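Local structure of alpha-n-acetylglucosaminidase family protein (Clostridium perfringens, 4A41) at residues T33-A47 against I58-S72. The protein binds galactose as a family 32 carbohydrate-binding module of a multimodular enzyme that probably hydrolyses terminal alpha-linked N-acetylglucosamine. Numbering follows the deposited sequence.
Sequences TATSEHPDVGNEGLA and IWHTKYNPVEELPQS. With GAL (beta-D-galactopyranose), chain C.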
loop_
_atom_site.group_PDB
_atom_site.type_symbol
_atom_site.label_atom_id
_atom_site.label_comp_id
_atom_site.label_asym_id
_atom_site.label_seq_id
_atom_site.Cartn_x
_atom_site.Cartn_y
_atom_site.Cartn_z
ATOM N N THR A 33 -1.684 2.731 8.451
ATOM C CA THR A 33 -1.937 4.168 8.531
ATOM C C THR A 33 -1.602 4.752 7.158
ATOM O O THR A 33 -0.916 4.127 6.357
ATOM C CB THR A 33 -1.123 4.839 9.635
ATOM O OG1 THR A 33 0.276 4.603 9.417
ATOM C CG2 THR A 33 -1.534 4.286 11.019
ATOM N N ALA A 34 -2.123 5.931 6.857
ATOM C CA ALA A 34 -1.825 6.546 5.576
ATOM C C ALA A 34 -1.760 8.041 5.731
ATOM O O ALA A 34 -2.350 8.613 6.652
ATOM C CB ALA A 34 -2.888 6.184 4.552
ATOM N N THR A 35 -1.062 8.663 4.801
ATOM C CA THR A 35 -0.990 10.129 4.821
ATOM C C THR A 35 -2.318 10.767 4.437
ATOM O O THR A 35 -2.583 11.933 4.777
ATOM C CB THR A 35 0.131 10.630 3.931
ATOM O OG1 THR A 35 -0.039 10.150 2.596
ATOM C CG2 THR A 35 1.532 10.209 4.526
ATOM N N SER A 36 -3.136 10.021 3.706
ATOM C CA SER A 36 -4.441 10.503 3.282
ATOM C C SER A 36 -5.319 9.274 3.183
ATOM O O SER A 36 -4.886 8.272 2.658
ATOM C CB SER A 36 -4.290 11.146 1.908
ATOM O OG SER A 36 -5.510 11.618 1.382
ATOM N N GLU A 37 -6.538 9.360 3.704
ATOM C CA GLU A 37 -7.519 8.305 3.509
ATOM C C GLU A 37 -8.908 8.920 3.397
ATOM O O GLU A 37 -9.276 9.828 4.153
ATOM C CB GLU A 37 -7.457 7.244 4.632
ATOM C CG GLU A 37 -7.954 7.784 6.002
ATOM C CD GLU A 37 -7.869 6.795 7.172
ATOM O OE1 GLU A 37 -7.357 5.670 7.011
ATOM O OE2 GLU A 37 -8.312 7.182 8.303
ATOM N N HIS A 38 -9.681 8.423 2.451
ATOM C CA HIS A 38 -11.084 8.813 2.368
ATOM C C HIS A 38 -11.897 8.136 3.476
ATOM O O HIS A 38 -11.649 6.969 3.862
ATOM C CB HIS A 38 -11.611 8.462 0.974
ATOM C CG HIS A 38 -12.821 9.241 0.592
ATOM N ND1 HIS A 38 -12.748 10.547 0.163
ATOM C CD2 HIS A 38 -14.137 8.909 0.596
ATOM C CE1 HIS A 38 -13.973 10.989 -0.090
ATOM N NE2 HIS A 38 -14.830 10.019 0.172
ATOM N N PRO A 39 -12.904 8.847 4.007
ATOM C CA PRO A 39 -13.681 8.219 5.082
ATOM C C PRO A 39 -14.444 6.979 4.602
ATOM O O PRO A 39 -14.485 6.696 3.386
ATOM C CB PRO A 39 -14.657 9.338 5.532
ATOM C CG PRO A 39 -14.630 10.358 4.440
ATOM C CD PRO A 39 -13.258 10.263 3.798
ATOM N N ASP A 40 -15.004 6.228 5.538
ATOM C CA ASP A 40 -15.709 5.003 5.212
ATOM C C ASP A 40 -17.063 5.292 4.537
ATOM O O ASP A 40 -18.065 5.576 5.207
ATOM C CB ASP A 40 -15.933 4.167 6.468
ATOM C CG ASP A 40 -16.636 2.846 6.170
ATOM O OD1 ASP A 40 -16.828 2.467 4.971
ATOM O OD2 ASP A 40 -16.975 2.175 7.158
ATOM N N VAL A 41 -17.082 5.193 3.207
ATOM C CA VAL A 41 -18.298 5.413 2.426
ATOM C C VAL A 41 -18.783 4.077 1.826
ATOM O O VAL A 41 -19.594 4.070 0.892
ATOM C CB VAL A 41 -18.077 6.486 1.324
ATOM C CG1 VAL A 41 -17.767 7.842 1.929
ATOM C CG2 VAL A 41 -16.939 6.082 0.345
ATOM N N GLY A 42 -18.270 2.968 2.371
ATOM C CA GLY A 42 -18.705 1.589 2.080
ATOM C C GLY A 42 -17.548 0.613 1.854
ATOM O O GLY A 42 -17.179 -0.191 2.714
ATOM N N ASN A 43 -16.975 0.683 0.676
ATOM C CA ASN A 43 -15.864 -0.197 0.342
ATOM C C ASN A 43 -14.555 0.552 0.210
ATOM O O ASN A 43 -13.581 0.037 -0.324
ATOM C CB ASN A 43 -16.188 -0.922 -0.954
ATOM C CG ASN A 43 -17.143 -2.058 -0.742
ATOM O OD1 ASN A 43 -17.247 -2.648 0.351
ATOM N ND2 ASN A 43 -17.861 -2.387 -1.811
ATOM N N GLU A 44 -14.549 1.779 0.701
ATOM C CA GLU A 44 -13.386 2.658 0.652
ATOM C C GLU A 44 -13.660 3.757 1.713
ATOM O O GLU A 44 -14.810 3.916 2.114
ATOM C CB GLU A 44 -13.204 3.260 -0.778
ATOM C CG GLU A 44 -14.220 4.335 -1.153
ATOM C CD GLU A 44 -14.129 4.785 -2.610
ATOM O OE1 GLU A 44 -13.764 3.969 -3.473
ATOM O OE2 GLU A 44 -14.455 5.951 -2.888
ATOM N N GLY A 45 -12.660 4.524 2.153
ATOM C CA GLY A 45 -11.290 4.419 1.675
ATOM C C GLY A 45 -10.295 4.367 2.820
ATOM O O GLY A 45 -9.143 4.763 2.636
ATOM N N LEU A 46 -10.734 3.881 3.987
ATOM C CA LEU A 46 -9.851 3.809 5.161
ATOM C C LEU A 46 -8.621 2.957 4.879
ATOM O O LEU A 46 -8.719 1.939 4.200
ATOM C CB LEU A 46 -10.578 3.211 6.351
ATOM C CG LEU A 46 -11.785 4.031 6.799
ATOM C CD1 LEU A 46 -12.425 3.314 8.013
ATOM C CD2 LEU A 46 -11.417 5.476 7.145
ATOM N N ALA A 47 -7.459 3.382 5.376
ATOM C CA ALA A 47 -6.219 2.590 5.242
ATOM C C ALA A 47 -6.347 1.123 5.665
ATOM O O ALA A 47 -5.801 0.205 4.997
ATOM C CB ALA A 47 -5.104 3.245 6.030
ATOM N N ILE A 58 -11.144 -1.191 -0.315
ATOM C CA ILE A 58 -9.890 -0.561 -0.706
ATOM C C ILE A 58 -9.542 0.616 0.190
ATOM O O ILE A 58 -10.425 1.326 0.688
ATOM C CB ILE A 58 -9.925 -0.098 -2.212
ATOM C CG1 ILE A 58 -10.849 1.128 -2.410
ATOM C CG2 ILE A 58 -10.272 -1.305 -3.134
ATOM C CD1 ILE A 58 -11.007 1.586 -3.862
ATOM N N TRP A 59 -8.244 0.806 0.433
ATOM C CA TRP A 59 -7.753 2.133 0.840
ATOM C C TRP A 59 -7.871 3.032 -0.376
ATOM O O TRP A 59 -7.615 2.580 -1.508
ATOM C CB TRP A 59 -6.281 2.054 1.236
ATOM C CG TRP A 59 -5.596 3.386 1.319
ATOM C CD1 TRP A 59 -5.920 4.429 2.142
ATOM C CD2 TRP A 59 -4.469 3.822 0.544
ATOM N NE1 TRP A 59 -5.070 5.493 1.921
ATOM C CE2 TRP A 59 -4.163 5.143 0.959
ATOM C CE3 TRP A 59 -3.670 3.214 -0.453
ATOM C CZ2 TRP A 59 -3.107 5.875 0.406
ATOM C CZ3 TRP A 59 -2.605 3.939 -0.996
ATOM C CH2 TRP A 59 -2.328 5.255 -0.551
ATOM N N HIS A 60 -8.267 4.275 -0.159
ATOM C CA HIS A 60 -8.271 5.268 -1.252
ATOM C C HIS A 60 -7.881 6.601 -0.640
ATOM O O HIS A 60 -8.328 6.945 0.478
ATOM C CB HIS A 60 -9.701 5.377 -1.851
ATOM C CG HIS A 60 -9.807 6.073 -3.187
ATOM N ND1 HIS A 60 -9.537 7.417 -3.371
ATOM C CD2 HIS A 60 -10.214 5.604 -4.399
ATOM C CE1 HIS A 60 -9.794 7.750 -4.626
ATOM N NE2 HIS A 60 -10.204 6.673 -5.270
ATOM N N THR A 61 -7.044 7.360 -1.336
ATOM C CA THR A 61 -6.677 8.685 -0.860
ATOM C C THR A 61 -7.944 9.549 -0.727
ATOM O O THR A 61 -8.937 9.325 -1.428
ATOM C CB THR A 61 -5.662 9.376 -1.819
ATOM O OG1 THR A 61 -6.104 9.235 -3.180
ATOM C CG2 THR A 61 -4.250 8.733 -1.673
ATOM N N LYS A 62 -7.876 10.543 0.161
ATOM C CA LYS A 62 -8.988 11.479 0.387
ATOM C C LYS A 62 -9.322 12.269 -0.864
ATOM O O LYS A 62 -8.434 12.820 -1.521
ATOM C CB LYS A 62 -8.635 12.436 1.526
ATOM C CG LYS A 62 -9.616 13.609 1.741
ATOM C CD LYS A 62 -10.985 13.099 2.139
ATOM C CE LYS A 62 -11.878 14.237 2.595
ATOM N NZ LYS A 62 -11.535 14.662 3.967
ATOM N N TYR A 63 -10.614 12.323 -1.191
ATOM C CA TYR A 63 -11.035 13.152 -2.303
ATOM C C TYR A 63 -12.189 14.069 -1.846
ATOM O O TYR A 63 -12.583 14.032 -0.676
ATOM C CB TYR A 63 -11.319 12.310 -3.547
ATOM C CG TYR A 63 -12.355 11.239 -3.371
ATOM C CD1 TYR A 63 -13.708 11.510 -3.602
ATOM C CD2 TYR A 63 -11.996 9.931 -2.998
ATOM C CE1 TYR A 63 -14.669 10.506 -3.448
ATOM C CE2 TYR A 63 -12.948 8.926 -2.846
ATOM C CZ TYR A 63 -14.288 9.222 -3.090
ATOM O OH TYR A 63 -15.249 8.251 -2.950
ATOM N N ASN A 64 -12.652 14.923 -2.759
ATOM C CA ASN A 64 -13.641 15.983 -2.453
ATOM C C ASN A 64 -13.250 16.911 -1.269
ATOM O O ASN A 64 -13.911 16.904 -0.216
ATOM C CB ASN A 64 -15.065 15.380 -2.330
ATOM C CG ASN A 64 -15.564 14.756 -3.665
ATOM O OD1 ASN A 64 -15.127 15.145 -4.765
ATOM N ND2 ASN A 64 -16.477 13.787 -3.565
ATOM N N PRO A 65 -12.161 17.702 -1.430
ATOM C CA PRO A 65 -11.314 17.750 -2.609
ATOM C C PRO A 65 -10.136 16.792 -2.458
ATOM O O PRO A 65 -9.857 16.296 -1.354
ATOM C CB PRO A 65 -10.820 19.200 -2.617
ATOM C CG PRO A 65 -10.708 19.534 -1.177
ATOM C CD PRO A 65 -11.754 18.730 -0.447
ATOM N N VAL A 66 -9.474 16.548 -3.576
ATOM C CA VAL A 66 -8.309 15.687 -3.609
ATOM C C VAL A 66 -7.195 16.226 -2.714
ATOM O O VAL A 66 -6.934 17.439 -2.652
ATOM C CB VAL A 66 -7.809 15.525 -5.058
ATOM C CG1 VAL A 66 -6.479 14.781 -5.123
ATOM C CG2 VAL A 66 -8.851 14.810 -5.885
ATOM N N GLU A 67 -6.561 15.304 -1.998
ATOM C CA GLU A 67 -5.247 15.544 -1.424
ATOM C C GLU A 67 -4.264 14.942 -2.412
ATOM O O GLU A 67 -4.226 13.709 -2.590
ATOM C CB GLU A 67 -5.167 14.900 -0.054
ATOM C CG GLU A 67 -6.146 15.592 0.882
ATOM C CD GLU A 67 -6.098 15.100 2.309
ATOM O OE1 GLU A 67 -5.714 13.941 2.539
ATOM O OE2 GLU A 67 -6.499 15.870 3.212
ATOM N N GLU A 68 -3.487 15.820 -3.056
ATOM C CA GLU A 68 -2.678 15.459 -4.225
ATOM C C GLU A 68 -1.550 14.483 -3.896
ATOM O O GLU A 68 -0.998 14.514 -2.792
ATOM C CB GLU A 68 -2.098 16.729 -4.873
ATOM C CG GLU A 68 -3.184 17.594 -5.536
ATOM N N LEU A 69 -1.216 13.640 -4.865
ATOM C CA LEU A 69 -0.055 12.748 -4.776
ATOM C C LEU A 69 1.215 13.593 -4.769
ATOM O O LEU A 69 1.218 14.707 -5.310
ATOM C CB LEU A 69 -0.046 11.755 -5.930
ATOM C CG LEU A 69 -1.266 10.812 -5.976
ATOM C CD1 LEU A 69 -1.091 9.883 -7.154
ATOM C CD2 LEU A 69 -1.432 10.020 -4.649
ATOM N N PRO A 70 2.309 13.088 -4.169
ATOM C CA PRO A 70 2.438 11.767 -3.516
ATOM C C PRO A 70 1.655 11.615 -2.216
ATOM O O PRO A 70 1.488 12.572 -1.443
ATOM C CB PRO A 70 3.943 11.656 -3.228
ATOM C CG PRO A 70 4.590 12.641 -4.173
ATOM C CD PRO A 70 3.613 13.787 -4.224
ATOM N N GLN A 71 1.111 10.412 -2.022
ATOM C CA GLN A 71 0.606 10.029 -0.732
ATOM C C GLN A 71 1.048 8.582 -0.537
ATOM O O GLN A 71 1.459 7.926 -1.493
ATOM C CB GLN A 71 -0.916 10.082 -0.658
ATOM C CG GLN A 71 -1.553 11.483 -0.855
ATOM C CD GLN A 71 -1.260 12.490 0.258
ATOM O OE1 GLN A 71 -1.009 12.136 1.434
ATOM N NE2 GLN A 71 -1.340 13.774 -0.098
ATOM N N SER A 72 1.015 8.133 0.706
ATOM C CA SER A 72 1.527 6.803 1.046
ATOM C C SER A 72 0.661 6.075 2.072
ATOM O O SER A 72 -0.147 6.681 2.777
ATOM C CB SER A 72 2.963 6.902 1.581
ATOM O OG SER A 72 3.010 7.594 2.825
HETATM C C1 GAL C . -15.456 7.311 -8.115
HETATM C C2 GAL C . -14.821 6.006 -7.674
HETATM C C3 GAL C . -14.231 6.224 -6.275
HETATM C C4 GAL C . -13.285 7.418 -6.295
HETATM C C5 GAL C . -14.028 8.648 -6.826
HETATM C C6 GAL C . -13.127 9.881 -6.875
HETATM O O1 GAL C . -15.919 7.132 -9.424
HETATM O O2 GAL C . -15.765 4.937 -7.688
HETATM O O3 GAL C . -13.596 5.013 -5.882
HETATM O O4 GAL C . -12.158 7.115 -7.141
HETATM O O5 GAL C . -14.462 8.322 -8.132
HETATM O O6 GAL C . -13.861 11.052 -7.231
HETATM O O HOH W 1 -4.686 13.594 5.238
#
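The rings of His38 and Tyr63 lie face to face, their planes 5° apart and their centroids separated by 3.5 Å, in the galactose-binding loops at one end of the beta-sandwich of this F5/8 type C module. Pro39 CD lies over the other face of the imidazole, near its rim, while galactose C6 rests over the centre of the opposite face of the phenol. The backbone N of Tyr63 donates a nearly straight bond to the side-chain atom His38 ND1 (3.1 Å), from slightly out of the ring plane, which would help hold the imidazole's rotation. Tyr63 OH donates a very short hydrogen bond (2.4 Å) to Glu44 OE2, which stands at the edge of the ring, its carboxylate turned 84° from the ring plane. The other oxygen, Glu44 OE1, accepts from galactose O3 at 2.6 Å, and His60 NE2 and galactose O4 are hydrogen-bonded; Arg91, Asn96 and Phe151 complete the pocket. His60 is held by ND1 donating to a lone pair of Thr61 O.

Farther from the sugar, Trp59, which also packs on Ile73 and Ala154, meets the 33-47 segment mainly with its pyrrole side: NE1 donates in the ring plane to Ser36 O (2.9 Å). Backbone bonds from His38 N to His60 O and from His60 N to Gly45 O join the segments; the Glu44-Gly45 peptide is cis, and Gly45 CA lies against His60 CB. Just past strand 31-34, Thr35 N donates to Ser72 O, while Thr35 OG1 accepts from Ser72 N and donates a very short bond to Gln71 OE1. With OG anti to its backbone N (chi1 178°), Ser36 accepts from Lys62 N (2.9 Å) and donates to Glu67 OE1, met on the anti side at 2.6 Å.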